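Local coordinates for protein choline dehydrogenase and related flavoproteins (Aspergillus oryzae, PDB 3Q9T) that oxidises formate as a formate oxidase of the glucose-methanol-choline oxidoreductase family, using a bound FAD cofactor present as 8-formyl-FAD, at residues G153-I157 / S209-F214; V313-K317 / D479-Y485; V356-D362 / Q389-D395. Numbering follows the deposited sequence.

Contact 1 (G153-I157 / S209-F214); sequences GPIPI and SGSFLF
Start with the loop 209-214, which lies against the segment 153-157 at the start of strand 155-159. Ser209 and Gly210 run extended (phi/psi -106/96 and -100/165); then Ser211 to Phe214 take helical values, with phi between -60 and -77 and psi between -17 and -25, held by two i to i+3 bonds. Leu213 N donates to Gly210 O at 3.0 Å and Phe214 N donates to Ser211 O at 2.9 Å. Against this, Pro154 is bent (-83/11) and Ile155 to Ile157 are extended. CA atoms approach at two places: Ile155 to Ser209 at 5.6 Å and Pro154 to Phe214 at 6.0 Å.

The hollow between the extended arm and the coil takes Ile155 (chi1 m), whose CG2 lies 3.6 Å from Ser209 CB and whose CG1 lies 4.3 Å from Gly210 O. Beside it, Pro154 turns the CG corner of its ring onto one face of Phe214: CG sits 3.4 Å from the centroid of the Phe214 ring, 7° off the normal, a CH-pi contact. Consistent with the two-part GMC fold, this sets the large mixed sheet against the FAD-binding part, since Phe214 also packs on Tyr559 of helix 555-572 and on Thr20 and Arg24 of helix 16-25, which begins within what looks like a Rossmann-type GxGxxG motif. Leu213 is the bump on the more open side: Pro154 O lies 3.5 Å from Leu213 CB, and Pro156 CD rests 3.7 Å from Leu213 CD2. At the far end Ser209 (chi1 m) donates from OG to Pro156 O at 2.7 Å.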
loop_
_atom_site.group_PDB
_atom_site.type_symbol
_atom_site.label_atom_id
_atom_site.label_comp_id
_atom_site.label_asym_id
_atom_site.label_seq_id
_atom_site.Cartn_x
_atom_site.Cartn_y
_atom_site.Cartn_z
ATOM N N GLY A 153 -29.836 9.963 -28.732
ATOM C CA GLY A 153 -28.966 8.804 -28.786
ATOM C C GLY A 153 -29.506 7.568 -28.082
ATOM O O GLY A 153 -30.502 7.639 -27.367
ATOM N N PRO A 154 -28.823 6.424 -28.256
ATOM C CA PRO A 154 -29.328 5.143 -27.765
ATOM C C PRO A 154 -29.015 4.897 -26.285
ATOM O O PRO A 154 -29.214 3.781 -25.821
ATOM C CB PRO A 154 -28.582 4.136 -28.636
ATOM C CG PRO A 154 -27.220 4.796 -28.818
ATOM C CD PRO A 154 -27.502 6.288 -28.902
ATOM N N ILE A 155 -28.552 5.913 -25.560
ATOM C CA ILE A 155 -28.344 5.769 -24.119
ATOM C C ILE A 155 -29.386 6.525 -23.310
ATOM O O ILE A 155 -29.280 7.744 -23.147
ATOM C CB ILE A 155 -26.942 6.233 -23.706
ATOM C CG1 ILE A 155 -25.902 5.303 -24.328
ATOM C CG2 ILE A 155 -26.800 6.243 -22.183
ATOM C CD1 ILE A 155 -24.857 6.039 -24.998
ATOM N N PRO A 156 -30.402 5.798 -22.805
ATOM C CA PRO A 156 -31.478 6.434 -22.044
ATOM C C PRO A 156 -30.954 7.025 -20.733
ATOM O O PRO A 156 -30.261 6.348 -19.973
ATOM C CB PRO A 156 -32.447 5.278 -21.773
ATOM C CG PRO A 156 -32.066 4.207 -22.791
ATOM C CD PRO A 156 -30.604 4.343 -22.923
ATOM N N ILE A 157 -31.259 8.297 -20.503
ATOM C CA ILE A 157 -30.843 8.993 -19.296
ATOM C C ILE A 157 -32.034 9.705 -18.690
ATOM O O ILE A 157 -32.975 10.118 -19.393
ATOM C CB ILE A 157 -29.793 10.088 -19.589
ATOM C CG1 ILE A 157 -30.461 11.283 -20.283
ATOM C CG2 ILE A 157 -28.629 9.523 -20.392
ATOM C CD1 ILE A 157 -29.659 12.560 -20.228
ATOM N N SER A 209 -28.000 1.846 -18.468
ATOM C CA SER A 209 -27.773 2.222 -19.860
ATOM C C SER A 209 -26.280 2.211 -20.148
ATOM O O SER A 209 -25.582 3.192 -19.862
ATOM C CB SER A 209 -28.318 3.628 -20.141
ATOM O OG SER A 209 -29.663 3.754 -19.721
ATOM N N GLY A 210 -25.800 1.102 -20.705
ATOM C CA GLY A 210 -24.407 0.950 -21.082
ATOM C C GLY A 210 -24.148 1.175 -22.563
ATOM O O GLY A 210 -25.079 1.180 -23.379
ATOM N N SER A 211 -22.875 1.353 -22.912
ATOM C CA SER A 211 -22.482 1.642 -24.289
ATOM C C SER A 211 -22.799 0.477 -25.245
ATOM O O SER A 211 -22.847 0.659 -26.465
ATOM C CB SER A 211 -20.996 2.034 -24.349
ATOM O OG SER A 211 -20.138 0.894 -24.298
ATOM N N PHE A 212 -23.027 -0.712 -24.689
ATOM C CA PHE A 212 -23.432 -1.874 -25.493
ATOM C C PHE A 212 -24.756 -1.636 -26.228
ATOM O O PHE A 212 -25.079 -2.332 -27.189
ATOM C CB PHE A 212 -23.535 -3.126 -24.627
ATOM C CG PHE A 212 -24.321 -2.922 -23.362
ATOM C CD1 PHE A 212 -23.675 -2.848 -22.135
ATOM C CD2 PHE A 212 -25.701 -2.793 -23.400
ATOM C CE1 PHE A 212 -24.396 -2.661 -20.965
ATOM C CE2 PHE A 212 -26.431 -2.587 -22.234
ATOM C CZ PHE A 212 -25.781 -2.526 -21.017
ATOM N N LEU A 213 -25.511 -0.653 -25.754
ATOM C CA LEU A 213 -26.755 -0.228 -26.382
ATOM C C LEU A 213 -26.540 0.390 -27.772
ATOM O O LEU A 213 -27.493 0.536 -28.549
ATOM C CB LEU A 213 -27.426 0.810 -25.473
ATOM C CG LEU A 213 -28.659 0.445 -24.632
ATOM C CD1 LEU A 213 -28.794 -1.053 -24.393
ATOM C CD2 LEU A 213 -28.683 1.230 -23.323
ATOM N N PHE A 214 -25.305 0.808 -28.057
ATOM C CA PHE A 214 -24.948 1.378 -29.348
ATOM C C PHE A 214 -24.776 0.317 -30.445
ATOM O O PHE A 214 -24.894 0.624 -31.637
ATOM C CB PHE A 214 -23.611 2.110 -29.239
ATOM C CG PHE A 214 -23.725 3.591 -29.096
ATOM C CD1 PHE A 214 -23.956 4.392 -30.207
ATOM C CD2 PHE A 214 -23.564 4.196 -27.856
ATOM C CE1 PHE A 214 -24.044 5.781 -30.087
ATOM C CE2 PHE A 214 -23.650 5.586 -27.727
ATOM C CZ PHE A 214 -23.888 6.379 -28.842
#

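Contact 2 (V313-K317 / D479-Y485); sequences VLRVK and DLVESEY
Two antiparallel strands, 313-316 and 481-485, run with 153° between their N-to-C directions and axes 4.5 Å apart at closest. Strand 481-485 joins strand 308-316 in the large mixed sheet; on the other side, Leu314 and Val316 make backbone bonds with Leu417 and Asp415 of strand 415-423. Leu314 faces Glu484 and Val316 faces Val481 as non-hydrogen-bonded pairs, both CA-CA 4.6 Å; Arg315 and Ser483 are a hydrogen-bonded pair, Arg315 CA to Ser483 CA 4.9 Å. A classic beta bulge shifts the register by one: Glu482, with phi/psi -105/-44, and Ser483 both face Arg315. Arg315 O accepts from Glu482 N at 2.9 Å and Ser483 N at 3.2 Å, while Arg315 N donates to Ser483 O at 2.6 Å. Lys317 N donates to Leu480 O at 2.8 Å. At the other end Tyr485 N donates to Val313 O at 2.9 Å, and a water replaces the return bond, accepting from Val313 N at 2.9 Å and donating to Tyr485 O at 2.6 Å.

Arg315, t through chi1-chi3, reaches Glu482 (chi1 m) in a weak salt bridge, NE to OE1 3.4 Å; its NH1 bonds Thr413. Glu484 OE1 bonds Tyr468 OH, and Tyr485 OH bonds Pro409 O. Leu314 CD1 meets Val481 CG2 at 3.9 Å, packed against Phe472 of helix 454-473. The pairing thus rests mainly on main-chain chemistry: Arg315 O, accepting twice, absorbs the extra residue, and the Arg315-Glu482 salt bridge adds a weaker side-chain tie.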
loop_
_atom_site.group_PDB
_atom_site.type_symbol
_atom_site.label_atom_id
_atom_site.label_comp_id
_atom_site.label_asym_id
_atom_site.label_seq_id
_atom_site.Cartn_x
_atom_site.Cartn_y
_atom_site.Cartn_z
ATOM N N VAL A 313 -18.038 7.953 5.964
ATOM C CA VAL A 313 -19.370 7.450 6.308
ATOM C C VAL A 313 -19.907 8.021 7.630
ATOM O O VAL A 313 -19.197 8.075 8.635
ATOM C CB VAL A 313 -19.371 5.922 6.419
ATOM C CG1 VAL A 313 -20.686 5.425 7.054
ATOM C CG2 VAL A 313 -19.131 5.282 5.043
ATOM N N LEU A 314 -21.164 8.456 7.616
ATOM C CA LEU A 314 -21.868 8.776 8.843
ATOM C C LEU A 314 -22.983 7.768 9.098
ATOM O O LEU A 314 -23.731 7.415 8.194
ATOM C CB LEU A 314 -22.486 10.173 8.773
ATOM C CG LEU A 314 -21.532 11.323 8.493
ATOM C CD1 LEU A 314 -22.306 12.650 8.518
ATOM C CD2 LEU A 314 -20.414 11.296 9.527
ATOM N N ARG A 315 -23.109 7.325 10.340
ATOM C CA ARG A 315 -24.296 6.601 10.737
ATOM C C ARG A 315 -25.393 7.638 10.928
ATOM O O ARG A 315 -25.184 8.698 11.510
ATOM C CB ARG A 315 -24.071 5.790 12.007
ATOM C CG ARG A 315 -25.324 5.089 12.498
ATOM C CD ARG A 315 -25.008 4.162 13.651
ATOM N NE ARG A 315 -26.182 3.417 14.087
ATOM C CZ ARG A 315 -26.208 2.098 14.242
ATOM N NH1 ARG A 315 -25.123 1.384 13.977
ATOM N NH2 ARG A 315 -27.318 1.488 14.649
ATOM N N VAL A 316 -26.567 7.329 10.415
ATOM C CA VAL A 316 -27.602 8.322 10.293
ATOM C C VAL A 316 -28.834 7.675 10.908
ATOM O O VAL A 316 -28.837 6.467 11.100
ATOM C CB VAL A 316 -27.754 8.685 8.806
ATOM C CG1 VAL A 316 -28.941 7.990 8.193
ATOM C CG2 VAL A 316 -27.787 10.179 8.630
ATOM N N LYS A 317 -29.845 8.460 11.274
ATOM C CA LYS A 317 -31.024 7.898 11.934
ATOM C C LYS A 317 -31.755 6.857 11.087
ATOM O O LYS A 317 -31.804 6.962 9.854
ATOM C CB LYS A 317 -31.996 8.998 12.328
ATOM C CG LYS A 317 -31.503 9.851 13.467
ATOM C CD LYS A 317 -32.643 10.701 14.038
ATOM C CE LYS A 317 -32.132 11.621 15.138
ATOM N NZ LYS A 317 -30.964 11.012 15.852
ATOM N N ASP A 479 -29.901 17.088 12.685
ATOM C CA ASP A 479 -30.634 16.198 13.571
ATOM C C ASP A 479 -30.618 14.738 13.122
ATOM O O ASP A 479 -31.118 13.873 13.840
ATOM C CB ASP A 479 -32.077 16.682 13.720
ATOM C CG ASP A 479 -32.173 17.981 14.516
ATOM O OD1 ASP A 479 -31.509 18.072 15.582
ATOM O OD2 ASP A 479 -32.899 18.902 14.068
ATOM N N LEU A 480 -30.054 14.454 11.950
ATOM C CA LEU A 480 -30.088 13.079 11.432
ATOM C C LEU A 480 -28.843 12.277 11.795
ATOM O O LEU A 480 -28.864 11.051 11.828
ATOM C CB LEU A 480 -30.276 13.084 9.919
ATOM C CG LEU A 480 -31.532 13.827 9.461
ATOM C CD1 LEU A 480 -31.655 13.815 7.936
ATOM C CD2 LEU A 480 -32.761 13.208 10.111
ATOM N N VAL A 481 -27.752 12.982 12.049
ATOM C CA VAL A 481 -26.470 12.349 12.268
ATOM C C VAL A 481 -26.357 11.700 13.649
ATOM O O VAL A 481 -26.585 12.347 14.670
ATOM C CB VAL A 481 -25.331 13.356 12.099
ATOM C CG1 VAL A 481 -23.999 12.695 12.443
ATOM C CG2 VAL A 481 -25.322 13.917 10.677
ATOM N N GLU A 482 -25.996 10.419 13.659
ATOM C CA GLU A 482 -25.827 9.658 14.895
ATOM C C GLU A 482 -24.366 9.434 15.228
ATOM O O GLU A 482 -23.990 9.546 16.380
ATOM C CB GLU A 482 -26.542 8.296 14.833
ATOM C CG GLU A 482 -28.064 8.393 14.771
ATOM C CD GLU A 482 -28.764 7.070 15.095
ATOM O OE1 GLU A 482 -28.101 6.002 15.063
ATOM O OE2 GLU A 482 -29.981 7.106 15.396
ATOM N N SER A 483 -23.544 9.067 14.245
ATOM C CA SER A 483 -22.116 8.897 14.526
ATOM C C SER A 483 -21.245 8.805 13.269
ATOM O O SER A 483 -21.763 8.680 12.159
ATOM C CB SER A 483 -21.883 7.689 15.447
ATOM O OG SER A 483 -22.247 6.482 14.807
ATOM N N GLU A 484 -19.927 8.911 13.461
ATOM C CA GLU A 484 -18.947 8.801 12.383
ATOM C C GLU A 484 -18.477 7.358 12.331
ATOM O O GLU A 484 -18.246 6.743 13.362
ATOM C CB GLU A 484 -17.725 9.691 12.650
ATOM C CG GLU A 484 -18.001 11.191 12.771
ATOM C CD GLU A 484 -16.712 12.016 12.870
ATOM O OE1 GLU A 484 -15.866 11.931 11.945
ATOM O OE2 GLU A 484 -16.537 12.733 13.882
ATOM N N TYR A 485 -18.332 6.814 11.131
ATOM C CA TYR A 485 -17.816 5.470 10.984
ATOM C C TYR A 485 -16.544 5.562 10.164
ATOM O O TYR A 485 -16.505 6.287 9.176
ATOM C CB TYR A 485 -18.841 4.592 10.286
ATOM C CG TYR A 485 -18.371 3.177 10.094
ATOM C CD1 TYR A 485 -18.476 2.242 11.116
ATOM C CD2 TYR A 485 -17.813 2.774 8.889
ATOM C CE1 TYR A 485 -18.037 0.949 10.939
ATOM C CE2 TYR A 485 -17.375 1.485 8.701
ATOM C CZ TYR A 485 -17.489 0.574 9.726
ATOM O OH TYR A 485 -17.040 -0.713 9.526
HETATM O O HOH W 1 -15.681 6.366 6.710
#

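Contact 3 (V356-D362 / Q389-D395); sequences VGFPRID and QPHFELD
Arg360 and Asp362 form a two-pronged salt bridge, NE to OD2 2.8 Å and NH2 to OD1 3.0 Å, and Asp382 is a second acidic partner of the arginine. With chi3 p, Arg360 also gives a weak bond from NH1 to Gln389 O at 2.7 Å. His391 (chi1 m) accepts from Ile361 N at ND1, 3.0 Å, and bonds Asp382 through NE2.

Strands 356-358 and 392-395 pair antiparallel at 163°, axes 4.5 Å apart, within the large mixed sheet between strands 195-204 and 415-423. Gly357 and Leu394 are the hydrogen-bonded pair, Gly357 N to Leu394 O 2.8 Å and Leu394 N to Gly357 O 2.7 Å; Val356 and Asp395 form the neighbouring non-hydrogen-bonded pair, CA-CA 4.9 Å. Beyond Phe358, Pro359 O accepts from His391 N at 2.9 Å and weakly from Phe392 N at 3.4 Å.

Around this, Pro359 CG packs on Leu394 CD1 (3.7 Å), facing Phe466 of helix 454-473, and Ile361 CD1 touches the Phe392 ring edge at CE2 (3.6 Å). Glu393 OE1 and Asp395 OD1 approach to 2.5 Å. Arg553 holds both acids, Asp395 by a salt bridge and Glu393 OE2 by its backbone N, fixing buried acidic groups near the cofactor: the Glu393 side chain is about 5 Å from that of FAD-binding Thr100 and about 7 Å from the bound 8-formyl-FAD.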
loop_
_atom_site.group_PDB
_atom_site.type_symbol
_atom_site.label_atom_id
_atom_site.label_comp_id
_atom_site.label_asym_id
_atom_site.label_seq_id
_atom_site.Cartn_x
_atom_site.Cartn_y
_atom_site.Cartn_z
ATOM N N VAL A 356 -26.280 15.810 -5.638
ATOM C CA VAL A 356 -24.858 15.985 -5.856
ATOM C C VAL A 356 -24.517 17.465 -5.756
ATOM O O VAL A 356 -25.226 18.314 -6.332
ATOM C CB VAL A 356 -24.444 15.452 -7.266
ATOM C CG1 VAL A 356 -23.018 15.854 -7.597
ATOM C CG2 VAL A 356 -24.643 13.940 -7.356
ATOM N N GLY A 357 -23.424 17.776 -5.057
ATOM C CA GLY A 357 -23.030 19.161 -4.841
ATOM C C GLY A 357 -21.741 19.606 -5.521
ATOM O O GLY A 357 -20.732 18.900 -5.519
ATOM N N PHE A 358 -21.765 20.798 -6.101
ATOM C CA PHE A 358 -20.577 21.335 -6.762
ATOM C C PHE A 358 -20.177 22.698 -6.190
ATOM O O PHE A 358 -20.398 23.736 -6.809
ATOM C CB PHE A 358 -20.799 21.412 -8.278
ATOM C CG PHE A 358 -21.048 20.071 -8.923
ATOM C CD1 PHE A 358 -22.333 19.644 -9.193
ATOM C CD2 PHE A 358 -19.986 19.231 -9.247
ATOM C CE1 PHE A 358 -22.552 18.410 -9.790
ATOM C CE2 PHE A 358 -20.199 18.010 -9.847
ATOM C CZ PHE A 358 -21.482 17.596 -10.113
ATOM N N PRO A 359 -19.579 22.695 -4.997
ATOM C CA PRO A 359 -19.279 23.951 -4.314
ATOM C C PRO A 359 -17.880 24.455 -4.606
ATOM O O PRO A 359 -17.031 23.708 -5.083
ATOM C CB PRO A 359 -19.342 23.544 -2.849
ATOM C CG PRO A 359 -18.777 22.151 -2.865
ATOM C CD PRO A 359 -19.327 21.527 -4.131
ATOM N N ARG A 360 -17.663 25.734 -4.341
ATOM C CA ARG A 360 -16.324 26.261 -4.147
ATOM C C ARG A 360 -16.157 26.397 -2.637
ATOM O O ARG A 360 -17.143 26.414 -1.892
ATOM C CB ARG A 360 -16.135 27.613 -4.847
ATOM C CG ARG A 360 -16.120 27.510 -6.381
ATOM C CD ARG A 360 -15.798 28.850 -7.043
ATOM N NE ARG A 360 -14.496 29.362 -6.627
ATOM C CZ ARG A 360 -13.386 29.241 -7.342
ATOM N NH1 ARG A 360 -13.422 28.632 -8.524
ATOM N NH2 ARG A 360 -12.242 29.727 -6.886
ATOM N N ILE A 361 -14.916 26.468 -2.176
ATOM C CA ILE A 361 -14.659 26.538 -0.747
ATOM C C ILE A 361 -13.606 27.594 -0.488
ATOM O O ILE A 361 -12.732 27.439 0.368
ATOM C CB ILE A 361 -14.216 25.174 -0.195
ATOM C CG1 ILE A 361 -12.910 24.730 -0.852
ATOM C CG2 ILE A 361 -15.308 24.114 -0.420
ATOM C CD1 ILE A 361 -12.133 23.762 0.019
ATOM N N ASP A 362 -13.692 28.678 -1.251
ATOM C CA ASP A 362 -12.756 29.786 -1.096
ATOM C C ASP A 362 -12.571 30.211 0.367
ATOM O O ASP A 362 -11.451 30.449 0.827
ATOM C CB ASP A 362 -13.180 30.971 -1.969
ATOM C CG ASP A 362 -13.169 30.620 -3.449
ATOM O OD1 ASP A 362 -12.129 30.844 -4.114
ATOM O OD2 ASP A 362 -14.190 30.084 -3.936
ATOM N N GLN A 389 -14.615 27.578 -11.780
ATOM C CA GLN A 389 -15.023 26.172 -11.691
ATOM C C GLN A 389 -15.262 25.736 -10.244
ATOM O O GLN A 389 -14.747 26.362 -9.309
ATOM C CB GLN A 389 -13.939 25.261 -12.285
ATOM C CG GLN A 389 -13.590 25.511 -13.737
ATOM C CD GLN A 389 -12.253 26.222 -13.902
ATOM O OE1 GLN A 389 -11.444 25.855 -14.760
ATOM N NE2 GLN A 389 -12.017 27.250 -13.082
ATOM N N PRO A 390 -16.004 24.635 -10.044
ATOM C CA PRO A 390 -16.158 24.109 -8.686
ATOM C C PRO A 390 -14.799 23.698 -8.137
ATOM O O PRO A 390 -13.841 23.564 -8.902
ATOM C CB PRO A 390 -16.992 22.839 -8.890
ATOM C CG PRO A 390 -17.655 23.011 -10.217
ATOM C CD PRO A 390 -16.720 23.828 -11.044
ATOM N N HIS A 391 -14.716 23.509 -6.827
ATOM C CA HIS A 391 -13.573 22.829 -6.227
ATOM C C HIS A 391 -13.864 21.345 -6.002
ATOM O O HIS A 391 -12.959 20.507 -6.083
ATOM C CB HIS A 391 -13.191 23.494 -4.909
ATOM C CG HIS A 391 -12.577 24.841 -5.078
ATOM N ND1 HIS A 391 -12.899 25.914 -4.277
ATOM C CD2 HIS A 391 -11.655 25.293 -5.962
ATOM C CE1 HIS A 391 -12.193 26.967 -4.649
ATOM N NE2 HIS A 391 -11.436 26.620 -5.675
ATOM N N PHE A 392 -15.123 21.018 -5.722
ATOM C CA PHE A 392 -15.487 19.635 -5.418
ATOM C C PHE A 392 -16.741 19.176 -6.117
ATOM O O PHE A 392 -17.586 19.982 -6.491
ATOM C CB PHE A 392 -15.668 19.430 -3.914
ATOM C CG PHE A 392 -14.392 19.537 -3.142
ATOM C CD1 PHE A 392 -13.674 18.393 -2.813
ATOM C CD2 PHE A 392 -13.888 20.788 -2.774
ATOM C CE1 PHE A 392 -12.472 18.495 -2.111
ATOM C CE2 PHE A 392 -12.695 20.901 -2.074
ATOM C CZ PHE A 392 -11.978 19.754 -1.744
ATOM N N GLU A 393 -16.825 17.863 -6.317
ATOM C CA GLU A 393 -18.111 17.200 -6.481
ATOM C C GLU A 393 -18.337 16.448 -5.187
ATOM O O GLU A 393 -17.503 15.627 -4.779
ATOM C CB GLU A 393 -18.141 16.231 -7.669
ATOM C CG GLU A 393 -19.317 15.253 -7.598
ATOM C CD GLU A 393 -19.549 14.456 -8.888
ATOM O OE1 GLU A 393 -20.387 13.523 -8.867
ATOM O OE2 GLU A 393 -18.920 14.762 -9.926
ATOM N N LEU A 394 -19.440 16.762 -4.523
ATOM C CA LEU A 394 -19.834 16.069 -3.306
ATOM C C LEU A 394 -21.004 15.138 -3.582
ATOM O O LEU A 394 -22.136 15.584 -3.808
ATOM C CB LEU A 394 -20.205 17.077 -2.225
ATOM C CG LEU A 394 -19.083 18.050 -1.919
ATOM C CD1 LEU A 394 -19.526 19.107 -0.877
ATOM C CD2 LEU A 394 -17.859 17.261 -1.456
ATOM N N ASP A 395 -20.719 13.843 -3.591
ATOM C CA ASP A 395 -21.736 12.836 -3.805
ATOM C C ASP A 395 -22.271 12.342 -2.490
ATOM O O ASP A 395 -21.519 11.837 -1.654
ATOM C CB ASP A 395 -21.176 11.658 -4.611
ATOM C CG ASP A 395 -20.565 12.108 -5.916
ATOM O OD1 ASP A 395 -21.225 12.903 -6.640
ATOM O OD2 ASP A 395 -19.414 11.695 -6.194
#

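From the N terminus, the chain first makes contact 1, where 209-214 returns to the start of strand 155-159 and closes a loop of 51 residues; the contact lies beside helix 16-25. Contact 2 then opens at 313-317 and stays open for 161 residues until 479-485 arrives. Nested within that long loop, contact 3 joins 356-362 to 389-395 across 26 residues. Contact 1 is in series with both. All three reach the large mixed sheet: strand 195-204 links the region of contact 1 to strand 353-358, and strand 415-423 lies between strands 392-397 and 308-316. Contacts 2 and 3, about 22 Å apart between centres, also share helix 454-473.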